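Local coordinates for protein saframycin Mx1 synthetase B (Legionella pneumophila subsp. pneumophila, PDB 3KXW) that belongs to the AMP-binding enzymes of the ANL superfamily and holds the ligand 5'-O-[(S)-(dodecanoyloxy)(hydroxy)phosphoryl]adenosine in a pocket, at residues A[108-113]-A[180-185]; A[505-510]-A[541-546]; A[31-36]-A[236-241]; A[347-352]-A[363-368]. All coordinates share one frame; numbering follows the deposited sequence.

Contact 1. Residues A[108-113]-A[180-185]; sequences QRIVTN and MHPKGV
With CG of Arg109 anti to the carbonyl carbon (chi1 -67°), the extended chain carries NE away from helix 101-114, and the guanidinium beyond it reaches Met180. That residue, a selenomethionine, folds back in turn: the bend at chi2 (-59°) places SE over one face of the guanidinium, offset toward its rim. The bend at chi3 (-61°) then brings Met180 CE round to 3.4 Å from Arg109 NH2. The same residue is also touched through its backbone, since Arg109 NH1 donates a weak, bent bond of 3.1 Å to Met180 O. The stronger polar partner of the arginine lies in its own helix, where NE forms a salt bridge with Asp105.

Nearer the helix backbone the contact becomes apolar. Pro182 lies at about a right angle to the Arg109 side chain, its CD 3.7 Å from Arg109 CB, while Pro182 CB sits 4.1 Å from Ile110 CG1. Tyr174, on strand 169-174, touches both Ile110 and Pro182. The helix thus borders the loop that follows strand 169-174 and runs into strand 184-188 at Gly184; its glycine-, serine- and threonine-rich sequence matches the P-loop signature of the ANL superfamily.

Contact 2. Residues A[505-510]-A[541-546]; sequences MCEVKN and VLIPLK
Glu507, Met505 and Ile543 share one face of a parallel strand pair and give up much surface to the contact, each in a different way. Glu507 reaches along the neighbouring segment to Pro544, Leu545 and Lys546. Its CG is anti to the carbonyl carbon (chi1 -62°) and packs 3.6 Å from Pro544 O, while the extended chain carries the carboxylate to Leu545 and Lys546, with OE1 3.9 Å from Leu545 CD2. The carboxylate oxygens are taken up outside the pair: OE1 accepts from Lys488 N and OE2 from Met548 N, so a buried acid is held by two backbone amides.

Met505, a selenomethionine, runs alongside Val541, pointing the same way, and its bend at chi3 sets CE 3.9 Å from Val541 CB. Ile543 touches both Glu507 and Met505. Its CG1 occupies the crowded position between backbone N and carbonyl carbon, placing it 4.0 Å from Glu507 CG, and its CD1 lies 4.3 Å from Met505 SE.

The backbones are laced by Cys506 N to Val541 O (2.8 Å), Ile543 N to Cys506 O, and Val508 N to Ile543 O (2.8 Å). Beyond them, a water donates to Val508 O and accepts from Leu545 N.

Strands 499-508 and 539-544 are the two strands of a beta-alpha-beta unit. Its crossover helix 515-533 packs on the face of Cys506 and Leu542, whereas helix 554-567 meets Met505 and Val541 on the other; strand 486-496 flanks 499-508 and strand 574-577 flanks 539-544.

Contact 3. Residues A[31-36]-A[236-241]; sequences TFLNKE and QAIMMS
Thr31 and Ile238 lie side by side across two parallel strands, the central pair of a four-stranded mixed sheet, with Ile238 CD1 3.6 Å from Thr31 CB. Leu33 also reaches Ile238, its CD1 meeting Ile238 CG2 at 3.9 Å. On the face opposite Thr31, Phe32 has its CG anti to the backbone N (chi1 -165°) and crosses Met239, a selenomethionine, at about a right angle. Phe32 CD1 touches Met239 CB at 3.8 Å, Met239 O lies over one ring face, and Met240 CA makes an off-centre CH-pi contact with the ring.

The pairing beneath is set by backbone bonds from Thr31 N to Ala237 O, Met239 N to Thr31 O (2.7 Å) and Leu33 N to Met239 O. Farther out, strand 37-42 flanks strand 28-34, and Thr40 hydrogen-bonds Thr31 OG1; strand 210-213 closes the other side. Helix 250-259 packs on Leu33 and Met240, while Pro74 reaches Phe32 and Ser241. Ser241 is the N-cap of the next helix, its OG bonded to Ser244 N.

Water spans both ends of the pair: two waters link Thr31 OG1 to Gln236 NE2, one of them through a weak bond to the amide, and a third donates to Leu33 O at 2.7 Å while accepting from Ser241 N at 2.9 Å.

Contact 4. Residues A[347-352]-A[363-368]; sequences TLTLAK and ADDNSP
Ala363 N donates to Thr349 O over 3.0 Å with an N-H...O angle of 155°, approaching from above the carbonyl plane, about 40° out of it. The same two residues also meet the other way round, because the Thr349 side chain leans on the Ala363 carbonyl: CB is 3.4 Å and CG2 3.5 Å from Ala363 O. Thr349 CG2 is anti to the backbone N (chi1 -56° for OG1), which also brings it to 3.7 Å from Asp364 O. The hydroxyl turns toward the acid beyond, Thr349 OG1 lying 3.2 Å from Asp365 OD2, though whether its proton serves that oxygen is not settled.

Strand 347-350 pairs antiparallel with strand 371-374, Leu348 bonding to Leu373 and Leu350 to Tyr371 through their backbones. Segment 363-368 belongs to the long connection between the two strands of this antiparallel pair and runs back beside the first. Within it, Ser367 N bonds to Asp364 O, closing a beta turn.

Where the strand gives way to loop, Ala363 CB presses against the backbone of Ala351, 3.7 Å from its CA, and the two methyl groups stand 3.9 Å apart. Farther along, a water donates to Pro368 O at 2.7 Å and accepts a weak bond from Lys352 N.

In the fold
The four sites illustrate how chemistry follows place in a fold. Contacts 2 and 3 are buried pairings of parallel strands, each carried by three backbone bonds with side chains sorted onto two faces. They differ in span: contact 2 joins neighbouring strands of one beta-alpha-beta unit, whereas contact 3 brings together strands some 200 residues apart. Contacts 1 and 4 are partly buried and involve loops, each with one settled direct hydrogen bond between its segments: a weak side-chain-to-backbone bond in contact 1, a backbone bond in contact 4. Contact 1 falls within the chain span enclosed by contact 3, yet their centres are 30 Å apart. Contact 2 alone belongs to the C-terminal part of the chain, and none of the four touches another.

Contact 1. Residues A[108-113]-A[180-185]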
loop_
_atom_site.group_PDB
_atom_site.type_symbol
_atom_site.label_atom_id
_atom_site.label_comp_id
_atom_site.label_asym_id
_atom_site.label_seq_id
_atom_site.Cartn_x
_atom_site.Cartn_y
_atom_site.Cartn_z
ATOM N N GLN A 108 -14.584 -12.987 -1.915
ATOM C CA GLN A 108 -15.113 -14.285 -1.522
ATOM C C GLN A 108 -14.080 -15.119 -0.759
ATOM O O GLN A 108 -14.412 -15.823 0.196
ATOM C CB GLN A 108 -15.600 -15.070 -2.752
ATOM C CG GLN A 108 -15.949 -16.520 -2.428
ATOM C CD GLN A 108 -17.192 -16.624 -1.562
ATOM O OE1 GLN A 108 -17.127 -16.971 -0.376
ATOM N NE2 GLN A 108 -18.329 -16.294 -2.142
ATOM N N ARG A 109 -12.823 -15.073 -1.192
ATOM C CA ARG A 109 -11.792 -15.839 -0.489
ATOM C C ARG A 109 -11.562 -15.279 0.910
ATOM O O ARG A 109 -11.284 -16.021 1.831
ATOM C CB ARG A 109 -10.476 -15.881 -1.280
ATOM C CG ARG A 109 -10.550 -16.663 -2.582
ATOM C CD ARG A 109 -9.338 -16.393 -3.481
ATOM N NE ARG A 109 -9.617 -16.877 -4.829
ATOM C CZ ARG A 109 -9.537 -18.155 -5.178
ATOM N NH1 ARG A 109 -9.139 -19.057 -4.291
ATOM N NH2 ARG A 109 -9.836 -18.534 -6.416
ATOM N N ILE A 110 -11.692 -13.966 1.059
ATOM C CA ILE A 110 -11.533 -13.332 2.367
ATOM C C ILE A 110 -12.709 -13.675 3.291
ATOM O O ILE A 110 -12.532 -13.985 4.473
ATOM C CB ILE A 110 -11.319 -11.820 2.219
ATOM C CG1 ILE A 110 -9.888 -11.563 1.748
ATOM C CG2 ILE A 110 -11.582 -11.094 3.537
ATOM C CD1 ILE A 110 -9.575 -10.097 1.428
ATOM N N VAL A 111 -13.912 -13.666 2.741
ATOM C CA VAL A 111 -15.065 -14.104 3.519
ATOM C C VAL A 111 -14.929 -15.553 3.988
ATOM O O VAL A 111 -15.214 -15.867 5.132
ATOM C CB VAL A 111 -16.399 -13.884 2.751
ATOM C CG1 VAL A 111 -17.589 -14.596 3.467
ATOM C CG2 VAL A 111 -16.658 -12.399 2.601
ATOM N N THR A 112 -14.483 -16.435 3.109
ATOM C CA THR A 112 -14.351 -17.834 3.493
ATOM C C THR A 112 -13.310 -18.015 4.603
ATOM O O THR A 112 -13.499 -18.806 5.513
ATOM C CB THR A 112 -13.990 -18.675 2.277
ATOM O OG1 THR A 112 -15.016 -18.498 1.278
ATOM C CG2 THR A 112 -13.864 -20.170 2.654
ATOM N N ASN A 113 -12.209 -17.277 4.505
ATOM C CA ASN A 113 -11.142 -17.373 5.489
ATOM C C ASN A 113 -11.562 -16.783 6.848
ATOM O O ASN A 113 -11.435 -17.438 7.886
ATOM C CB ASN A 113 -9.865 -16.701 4.943
ATOM C CG ASN A 113 -8.676 -16.800 5.898
ATOM O OD1 ASN A 113 -8.312 -17.881 6.372
ATOM N ND2 ASN A 113 -8.065 -15.669 6.177
HETATM N N MSE A 180 -4.492 -16.745 -4.134
HETATM C CA MSE A 180 -5.309 -17.958 -3.981
HETATM C C MSE A 180 -5.710 -18.281 -2.545
HETATM O O MSE A 180 -6.778 -18.845 -2.313
HETATM C CB MSE A 180 -4.638 -19.166 -4.648
HETATM C CG MSE A 180 -4.394 -18.969 -6.163
HETATM SE SE MSE A 180 -6.057 -18.612 -7.218
HETATM C CE MSE A 180 -6.975 -20.298 -6.817
ATOM N N HIS A 181 -4.861 -17.938 -1.579
ATOM C CA HIS A 181 -5.243 -18.050 -0.175
ATOM C C HIS A 181 -4.801 -16.782 0.550
ATOM O O HIS A 181 -3.764 -16.765 1.193
ATOM C CB HIS A 181 -4.601 -19.278 0.473
ATOM C CG HIS A 181 -5.020 -20.579 -0.140
ATOM N ND1 HIS A 181 -6.231 -21.181 0.138
ATOM C CD2 HIS A 181 -4.385 -21.400 -1.011
ATOM C CE1 HIS A 181 -6.328 -22.313 -0.540
ATOM N NE2 HIS A 181 -5.223 -22.469 -1.245
ATOM N N PRO A 182 -5.578 -15.703 0.409
ATOM C CA PRO A 182 -5.147 -14.401 0.917
ATOM C C PRO A 182 -4.761 -14.511 2.380
ATOM O O PRO A 182 -5.460 -15.188 3.152
ATOM C CB PRO A 182 -6.397 -13.527 0.761
ATOM C CG PRO A 182 -7.110 -14.124 -0.405
ATOM C CD PRO A 182 -6.882 -15.626 -0.277
ATOM N N LYS A 183 -3.681 -13.835 2.755
ATOM C CA LYS A 183 -3.159 -13.895 4.129
ATOM C C LYS A 183 -3.639 -12.699 4.927
ATOM O O LYS A 183 -3.310 -11.554 4.595
ATOM C CB LYS A 183 -1.626 -13.891 4.119
ATOM C CG LYS A 183 -0.984 -15.134 3.512
ATOM C CD LYS A 183 0.531 -14.886 3.362
ATOM C CE LYS A 183 1.340 -16.177 3.323
ATOM N NZ LYS A 183 1.158 -16.874 2.020
ATOM N N GLY A 184 -4.446 -12.963 5.953
ATOM C CA GLY A 184 -4.960 -11.930 6.833
ATOM C C GLY A 184 -4.099 -11.817 8.077
ATOM O O GLY A 184 -4.164 -12.655 8.990
ATOM N N VAL A 185 -3.256 -10.796 8.095
ATOM C CA VAL A 185 -2.332 -10.597 9.201
ATOM C C VAL A 185 -3.096 -10.135 10.444
ATOM O O VAL A 185 -3.871 -9.176 10.390
ATOM C CB VAL A 185 -1.254 -9.563 8.830
ATOM C CG1 VAL A 185 -0.365 -9.266 10.043
ATOM C CG2 VAL A 185 -0.449 -10.064 7.607
#

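Contact 2. Residues A[505-510]-A[541-546]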
loop_
_atom_site.group_PDB
_atom_site.type_symbol
_atom_site.label_atom_id
_atom_site.label_comp_id
_atom_site.label_asym_id
_atom_site.label_seq_id
_atom_site.Cartn_x
_atom_site.Cartn_y
_atom_site.Cartn_z
HETATM N N MSE A 505 1.267 -5.425 -23.466
HETATM C CA MSE A 505 1.318 -5.159 -24.911
HETATM C C MSE A 505 -0.076 -5.323 -25.510
HETATM O O MSE A 505 -0.745 -6.317 -25.241
HETATM C CB MSE A 505 2.286 -6.125 -25.604
HETATM C CG MSE A 505 2.532 -5.812 -27.069
HETATM SE SE MSE A 505 3.892 -7.043 -27.805
HETATM C CE MSE A 505 5.457 -6.342 -26.837
ATOM N N CYS A 506 -0.503 -4.365 -26.336
ATOM C CA CYS A 506 -1.848 -4.402 -26.913
ATOM C C CYS A 506 -1.791 -4.165 -28.399
ATOM O O CYS A 506 -1.103 -3.259 -28.843
ATOM C CB CYS A 506 -2.731 -3.280 -26.327
ATOM S SG CYS A 506 -2.909 -3.326 -24.561
ATOM N N GLU A 507 -2.516 -4.966 -29.171
ATOM C CA GLU A 507 -2.785 -4.603 -30.563
ATOM C C GLU A 507 -3.786 -3.447 -30.539
ATOM O O GLU A 507 -4.669 -3.416 -29.677
ATOM C CB GLU A 507 -3.420 -5.770 -31.299
ATOM C CG GLU A 507 -2.560 -7.013 -31.372
ATOM C CD GLU A 507 -3.283 -8.153 -32.110
ATOM O OE1 GLU A 507 -4.534 -8.158 -32.127
ATOM O OE2 GLU A 507 -2.586 -9.024 -32.664
ATOM N N VAL A 508 -3.644 -2.489 -31.448
ATOM C CA VAL A 508 -4.632 -1.434 -31.566
ATOM C C VAL A 508 -5.293 -1.559 -32.926
ATOM O O VAL A 508 -4.618 -1.830 -33.923
ATOM C CB VAL A 508 -4.020 -0.009 -31.386
ATOM C CG1 VAL A 508 -3.482 0.159 -29.954
ATOM C CG2 VAL A 508 -2.915 0.217 -32.366
ATOM N N LYS A 509 -6.614 -1.396 -32.964
ATOM C CA LYS A 509 -7.319 -1.465 -34.239
ATOM C C LYS A 509 -6.775 -0.443 -35.223
ATOM O O LYS A 509 -6.593 -0.751 -36.388
ATOM C CB LYS A 509 -8.829 -1.241 -34.067
ATOM C CG LYS A 509 -9.548 -2.321 -33.254
ATOM C CD LYS A 509 -11.027 -1.991 -33.070
ATOM C CE LYS A 509 -11.728 -3.072 -32.284
ATOM N NZ LYS A 509 -13.181 -2.757 -32.182
ATOM N N ASN A 510 -6.573 0.782 -34.749
ATOM C CA ASN A 510 -6.135 1.898 -35.581
ATOM C C ASN A 510 -4.674 2.251 -35.323
ATOM O O ASN A 510 -4.332 2.917 -34.328
ATOM C CB ASN A 510 -7.051 3.135 -35.389
ATOM C CG ASN A 510 -6.760 4.242 -36.411
ATOM O OD1 ASN A 510 -5.644 4.352 -36.900
ATOM N ND2 ASN A 510 -7.770 5.063 -36.731
ATOM N N VAL A 541 3.251 -1.391 -24.554
ATOM C CA VAL A 541 3.640 -1.397 -25.964
ATOM C C VAL A 541 2.417 -1.600 -26.853
ATOM O O VAL A 541 1.627 -2.516 -26.619
ATOM C CB VAL A 541 4.656 -2.535 -26.283
ATOM C CG1 VAL A 541 5.169 -2.380 -27.695
ATOM C CG2 VAL A 541 5.830 -2.505 -25.304
ATOM N N LEU A 542 2.288 -0.758 -27.878
ATOM C CA LEU A 542 1.166 -0.816 -28.801
ATOM C C LEU A 542 1.709 -1.338 -30.127
ATOM O O LEU A 542 2.764 -0.903 -30.569
ATOM C CB LEU A 542 0.532 0.583 -28.995
ATOM C CG LEU A 542 -0.006 1.298 -27.737
ATOM C CD1 LEU A 542 -0.714 2.629 -28.071
ATOM C CD2 LEU A 542 -0.941 0.406 -26.889
ATOM N N ILE A 543 0.989 -2.272 -30.735
ATOM C CA ILE A 543 1.361 -2.830 -32.027
ATOM C C ILE A 543 0.107 -2.936 -32.904
ATOM O O ILE A 543 -1.003 -2.842 -32.397
ATOM C CB ILE A 543 2.010 -4.211 -31.845
ATOM C CG1 ILE A 543 1.005 -5.213 -31.267
ATOM C CG2 ILE A 543 3.263 -4.095 -30.944
ATOM C CD1 ILE A 543 1.501 -6.635 -31.344
ATOM N N PRO A 544 0.285 -3.143 -34.222
ATOM C CA PRO A 544 -0.861 -3.213 -35.140
ATOM C C PRO A 544 -1.729 -4.451 -34.935
ATOM O O PRO A 544 -1.289 -5.458 -34.382
ATOM C CB PRO A 544 -0.199 -3.273 -36.537
ATOM C CG PRO A 544 1.188 -2.755 -36.342
ATOM C CD PRO A 544 1.564 -3.231 -34.952
ATOM N N LEU A 545 -2.973 -4.357 -35.390
ATOM C CA LEU A 545 -3.892 -5.484 -35.410
ATOM C C LEU A 545 -3.283 -6.696 -36.095
ATOM O O LEU A 545 -2.514 -6.562 -37.042
ATOM C CB LEU A 545 -5.173 -5.110 -36.157
ATOM C CG LEU A 545 -6.413 -4.694 -35.385
ATOM C CD1 LEU A 545 -7.645 -4.899 -36.285
ATOM C CD2 LEU A 545 -6.570 -5.476 -34.075
ATOM N N LYS A 546 -3.641 -7.877 -35.592
ATOM C CA LYS A 546 -3.185 -9.154 -36.155
ATOM C C LYS A 546 -1.666 -9.361 -36.051
ATOM O O LYS A 546 -1.109 -10.269 -36.665
ATOM C CB LYS A 546 -3.678 -9.303 -37.611
ATOM C CG LYS A 546 -3.421 -10.675 -38.249
ATOM C CD LYS A 546 -4.291 -11.795 -37.640
ATOM C CE LYS A 546 -4.296 -13.055 -38.531
ATOM N NZ LYS A 546 -5.215 -14.147 -38.040
HETATM O O HOH W 1 -3.740 -1.840 -36.696
#

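Contact 3. Residues A[31-36]-A[236-241]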
loop_
_atom_site.group_PDB
_atom_site.type_symbol
_atom_site.label_atom_id
_atom_site.label_comp_id
_atom_site.label_asym_id
_atom_site.label_seq_id
_atom_site.Cartn_x
_atom_site.Cartn_y
_atom_site.Cartn_z
ATOM N N THR A 31 -10.131 14.765 7.300
ATOM C CA THR A 31 -10.776 15.483 6.220
ATOM C C THR A 31 -10.666 14.647 4.954
ATOM O O THR A 31 -9.565 14.205 4.579
ATOM C CB THR A 31 -10.122 16.867 5.960
ATOM O OG1 THR A 31 -10.295 17.728 7.103
ATOM C CG2 THR A 31 -10.732 17.546 4.709
ATOM N N PHE A 32 -11.794 14.449 4.288
ATOM C CA PHE A 32 -11.794 13.734 3.005
ATOM C C PHE A 32 -12.271 14.660 1.867
ATOM O O PHE A 32 -13.244 15.404 2.024
ATOM C CB PHE A 32 -12.627 12.445 3.097
ATOM C CG PHE A 32 -12.390 11.503 1.964
ATOM C CD1 PHE A 32 -11.303 10.637 1.986
ATOM C CD2 PHE A 32 -13.224 11.511 0.854
ATOM C CE1 PHE A 32 -11.064 9.777 0.926
ATOM C CE2 PHE A 32 -12.994 10.660 -0.211
ATOM C CZ PHE A 32 -11.912 9.789 -0.172
ATOM N N LEU A 33 -11.577 14.597 0.737
ATOM C CA LEU A 33 -11.785 15.518 -0.358
ATOM C C LEU A 33 -12.250 14.722 -1.550
ATOM O O LEU A 33 -11.682 13.675 -1.849
ATOM C CB LEU A 33 -10.480 16.244 -0.708
ATOM C CG LEU A 33 -9.717 16.964 0.405
ATOM C CD1 LEU A 33 -8.390 17.522 -0.109
ATOM C CD2 LEU A 33 -10.549 18.075 1.027
ATOM N N ASN A 34 -13.317 15.187 -2.195
ATOM C CA ASN A 34 -13.697 14.648 -3.493
ATOM C C ASN A 34 -13.914 15.817 -4.433
ATOM O O ASN A 34 -14.859 16.572 -4.260
ATOM C CB ASN A 34 -14.970 13.805 -3.397
ATOM C CG ASN A 34 -15.227 13.002 -4.668
ATOM O OD1 ASN A 34 -14.367 12.913 -5.547
ATOM N ND2 ASN A 34 -16.402 12.402 -4.762
ATOM N N LYS A 35 -13.032 15.967 -5.414
ATOM C CA LYS A 35 -13.048 17.138 -6.297
ATOM C C LYS A 35 -12.848 18.381 -5.448
ATOM O O LYS A 35 -11.828 18.513 -4.767
ATOM C CB LYS A 35 -14.362 17.233 -7.076
ATOM C CG LYS A 35 -14.616 16.071 -8.031
ATOM C CD LYS A 35 -13.508 15.936 -9.073
ATOM C CE LYS A 35 -13.963 15.099 -10.281
ATOM N NZ LYS A 35 -13.048 15.281 -11.460
ATOM N N GLU A 36 -13.831 19.277 -5.451
ATOM C CA GLU A 36 -13.696 20.503 -4.678
ATOM C C GLU A 36 -14.520 20.442 -3.391
ATOM O O GLU A 36 -14.673 21.442 -2.702
ATOM C CB GLU A 36 -14.075 21.725 -5.525
ATOM C CG GLU A 36 -13.149 21.957 -6.728
ATOM C CD GLU A 36 -11.714 22.324 -6.342
ATOM O OE1 GLU A 36 -11.515 23.273 -5.548
ATOM O OE2 GLU A 36 -10.775 21.671 -6.852
ATOM N N GLN A 236 -3.876 16.234 12.108
ATOM C CA GLN A 236 -4.835 16.188 10.994
ATOM C C GLN A 236 -4.429 15.202 9.895
ATOM O O GLN A 236 -3.255 15.141 9.508
ATOM C CB GLN A 236 -5.014 17.566 10.369
ATOM C CG GLN A 236 -5.866 18.538 11.168
ATOM C CD GLN A 236 -6.240 19.741 10.334
ATOM O OE1 GLN A 236 -5.634 20.813 10.446
ATOM N NE2 GLN A 236 -7.242 19.570 9.493
ATOM N N ALA A 237 -5.403 14.433 9.401
ATOM C CA ALA A 237 -5.218 13.593 8.223
ATOM C C ALA A 237 -6.089 14.185 7.120
ATOM O O ALA A 237 -7.306 14.340 7.301
ATOM C CB ALA A 237 -5.637 12.135 8.527
ATOM N N ILE A 238 -5.484 14.568 6.000
ATOM C CA ILE A 238 -6.259 15.115 4.889
ATOM C C ILE A 238 -6.149 14.157 3.724
ATOM O O ILE A 238 -5.035 13.791 3.347
ATOM C CB ILE A 238 -5.702 16.500 4.410
ATOM C CG1 ILE A 238 -5.476 17.437 5.599
ATOM C CG2 ILE A 238 -6.624 17.107 3.320
ATOM C CD1 ILE A 238 -6.681 17.923 6.224
HETATM N N MSE A 239 -7.278 13.734 3.157
HETATM C CA MSE A 239 -7.245 12.586 2.254
HETATM C C MSE A 239 -8.087 12.725 0.979
HETATM O O MSE A 239 -9.056 13.468 0.929
HETATM C CB MSE A 239 -7.705 11.333 3.000
HETATM C CG MSE A 239 -6.791 10.930 4.150
HETATM SE SE MSE A 239 -7.812 9.759 5.367
HETATM C CE MSE A 239 -8.975 11.149 6.165
HETATM N N MSE A 240 -7.695 11.976 -0.038
HETATM C CA MSE A 240 -8.555 11.742 -1.179
HETATM C C MSE A 240 -8.360 10.295 -1.618
HETATM O O MSE A 240 -7.500 9.573 -1.078
HETATM C CB MSE A 240 -8.206 12.692 -2.323
HETATM C CG MSE A 240 -6.852 12.422 -2.955
HETATM SE SE MSE A 240 -6.450 13.755 -4.346
HETATM C CE MSE A 240 -4.670 13.115 -4.820
ATOM N N SER A 241 -9.136 9.865 -2.606
ATOM C CA SER A 241 -9.049 8.484 -3.070
ATOM C C SER A 241 -7.907 8.253 -4.069
ATOM O O SER A 241 -7.469 9.173 -4.750
ATOM C CB SER A 241 -10.363 8.073 -3.723
ATOM O OG SER A 241 -10.539 8.774 -4.942
HETATM O O HOH W 2 -8.704 17.204 9.139
HETATM O O HOH W 3 -9.305 20.223 7.164
HETATM O O HOH W 4 -11.344 11.546 -3.543
#

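Contact 4. Residues A[347-352]-A[363-368]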
loop_
_atom_site.group_PDB
_atom_site.type_symbol
_atom_site.label_atom_id
_atom_site.label_comp_id
_atom_site.label_asym_id
_atom_site.label_seq_id
_atom_site.Cartn_x
_atom_site.Cartn_y
_atom_site.Cartn_z
ATOM N N THR A 347 23.017 6.294 -0.464
ATOM C CA THR A 347 23.017 5.320 -1.544
ATOM C C THR A 347 24.337 4.553 -1.558
ATOM O O THR A 347 25.338 5.006 -0.997
ATOM C CB THR A 347 22.742 5.955 -2.946
ATOM O OG1 THR A 347 23.849 6.770 -3.354
ATOM C CG2 THR A 347 21.461 6.796 -2.928
ATOM N N LEU A 348 24.325 3.375 -2.167
ATOM C CA LEU A 348 25.563 2.631 -2.416
ATOM C C LEU A 348 25.658 2.241 -3.874
ATOM O O LEU A 348 24.646 2.035 -4.539
ATOM C CB LEU A 348 25.617 1.374 -1.562
ATOM C CG LEU A 348 25.850 1.592 -0.073
ATOM C CD1 LEU A 348 25.599 0.262 0.648
ATOM C CD2 LEU A 348 27.261 2.128 0.156
ATOM N N THR A 349 26.881 2.143 -4.381
ATOM C CA THR A 349 27.080 1.769 -5.765
ATOM C C THR A 349 27.641 0.371 -5.816
ATOM O O THR A 349 28.728 0.111 -5.296
ATOM C CB THR A 349 28.045 2.725 -6.474
ATOM O OG1 THR A 349 27.562 4.071 -6.349
ATOM C CG2 THR A 349 28.166 2.354 -7.941
ATOM N N LEU A 350 26.887 -0.543 -6.410
ATOM C CA LEU A 350 27.343 -1.911 -6.525
ATOM C C LEU A 350 27.901 -2.161 -7.920
ATOM O O LEU A 350 27.461 -1.548 -8.906
ATOM C CB LEU A 350 26.221 -2.915 -6.253
ATOM C CG LEU A 350 25.294 -2.774 -5.042
ATOM C CD1 LEU A 350 24.860 -4.143 -4.542
ATOM C CD2 LEU A 350 25.895 -1.942 -3.922
ATOM N N ALA A 351 28.856 -3.083 -7.994
ATOM C CA ALA A 351 29.429 -3.527 -9.263
ATOM C C ALA A 351 28.449 -4.364 -10.078
ATOM O O ALA A 351 27.576 -5.032 -9.526
ATOM C CB ALA A 351 30.713 -4.330 -9.003
ATOM N N LYS A 352 28.614 -4.365 -11.398
ATOM C CA LYS A 352 27.780 -5.209 -12.243
ATOM C C LYS A 352 27.915 -6.668 -11.835
ATOM O O LYS A 352 26.939 -7.416 -11.792
ATOM C CB LYS A 352 28.165 -5.065 -13.710
ATOM C CG LYS A 352 27.200 -5.807 -14.625
ATOM C CD LYS A 352 27.740 -5.963 -16.037
ATOM C CE LYS A 352 26.751 -6.729 -16.912
ATOM N NZ LYS A 352 26.406 -8.076 -16.341
ATOM N N ALA A 363 31.424 -0.635 -6.250
ATOM C CA ALA A 363 32.126 -0.065 -7.399
ATOM C C ALA A 363 32.181 1.458 -7.324
ATOM O O ALA A 363 31.404 2.075 -6.590
ATOM C CB ALA A 363 31.475 -0.525 -8.709
ATOM N N ASP A 364 33.101 2.060 -8.077
ATOM C CA ASP A 364 33.226 3.514 -8.122
ATOM C C ASP A 364 31.958 4.165 -8.682
ATOM O O ASP A 364 31.297 3.608 -9.564
ATOM C CB ASP A 364 34.454 3.941 -8.935
ATOM C CG ASP A 364 35.771 3.499 -8.294
ATOM O OD1 ASP A 364 35.812 3.318 -7.055
ATOM O OD2 ASP A 364 36.767 3.337 -9.036
ATOM N N ASP A 365 31.667 5.364 -8.179
ATOM C CA ASP A 365 30.357 6.015 -8.297
ATOM C C ASP A 365 29.696 6.097 -9.667
ATOM O O ASP A 365 28.596 6.631 -9.780
ATOM C CB ASP A 365 30.378 7.412 -7.666
ATOM C CG ASP A 365 30.030 7.385 -6.192
ATOM O OD1 ASP A 365 30.055 8.457 -5.546
ATOM O OD2 ASP A 365 29.733 6.285 -5.678
ATOM N N ASN A 366 30.349 5.597 -10.703
ATOM C CA ASN A 366 29.671 5.436 -11.987
ATOM C C ASN A 366 30.457 4.549 -12.926
ATOM O O ASN A 366 30.268 4.585 -14.150
ATOM C CB ASN A 366 29.316 6.781 -12.632
ATOM C CG ASN A 366 30.078 7.945 -12.026
ATOM O OD1 ASN A 366 29.518 9.027 -11.821
ATOM N ND2 ASN A 366 31.360 7.729 -11.729
ATOM N N SER A 367 31.343 3.758 -12.328
ATOM C CA SER A 367 32.028 2.665 -13.003
ATOM C C SER A 367 31.069 2.024 -14.005
ATOM O O SER A 367 29.853 2.080 -13.819
ATOM C CB SER A 367 32.474 1.634 -11.955
ATOM O OG SER A 367 33.441 0.730 -12.472
ATOM N N PRO A 368 31.605 1.417 -15.077
ATOM C CA PRO A 368 30.752 0.809 -16.108
ATOM C C PRO A 368 29.836 -0.257 -15.529
ATOM O O PRO A 368 30.298 -1.112 -14.781
ATOM C CB PRO A 368 31.761 0.147 -17.062
ATOM C CG PRO A 368 33.021 0.877 -16.853
ATOM C CD PRO A 368 33.034 1.277 -15.395
HETATM O O HOH W 5 30.691 -1.852 -12.259
#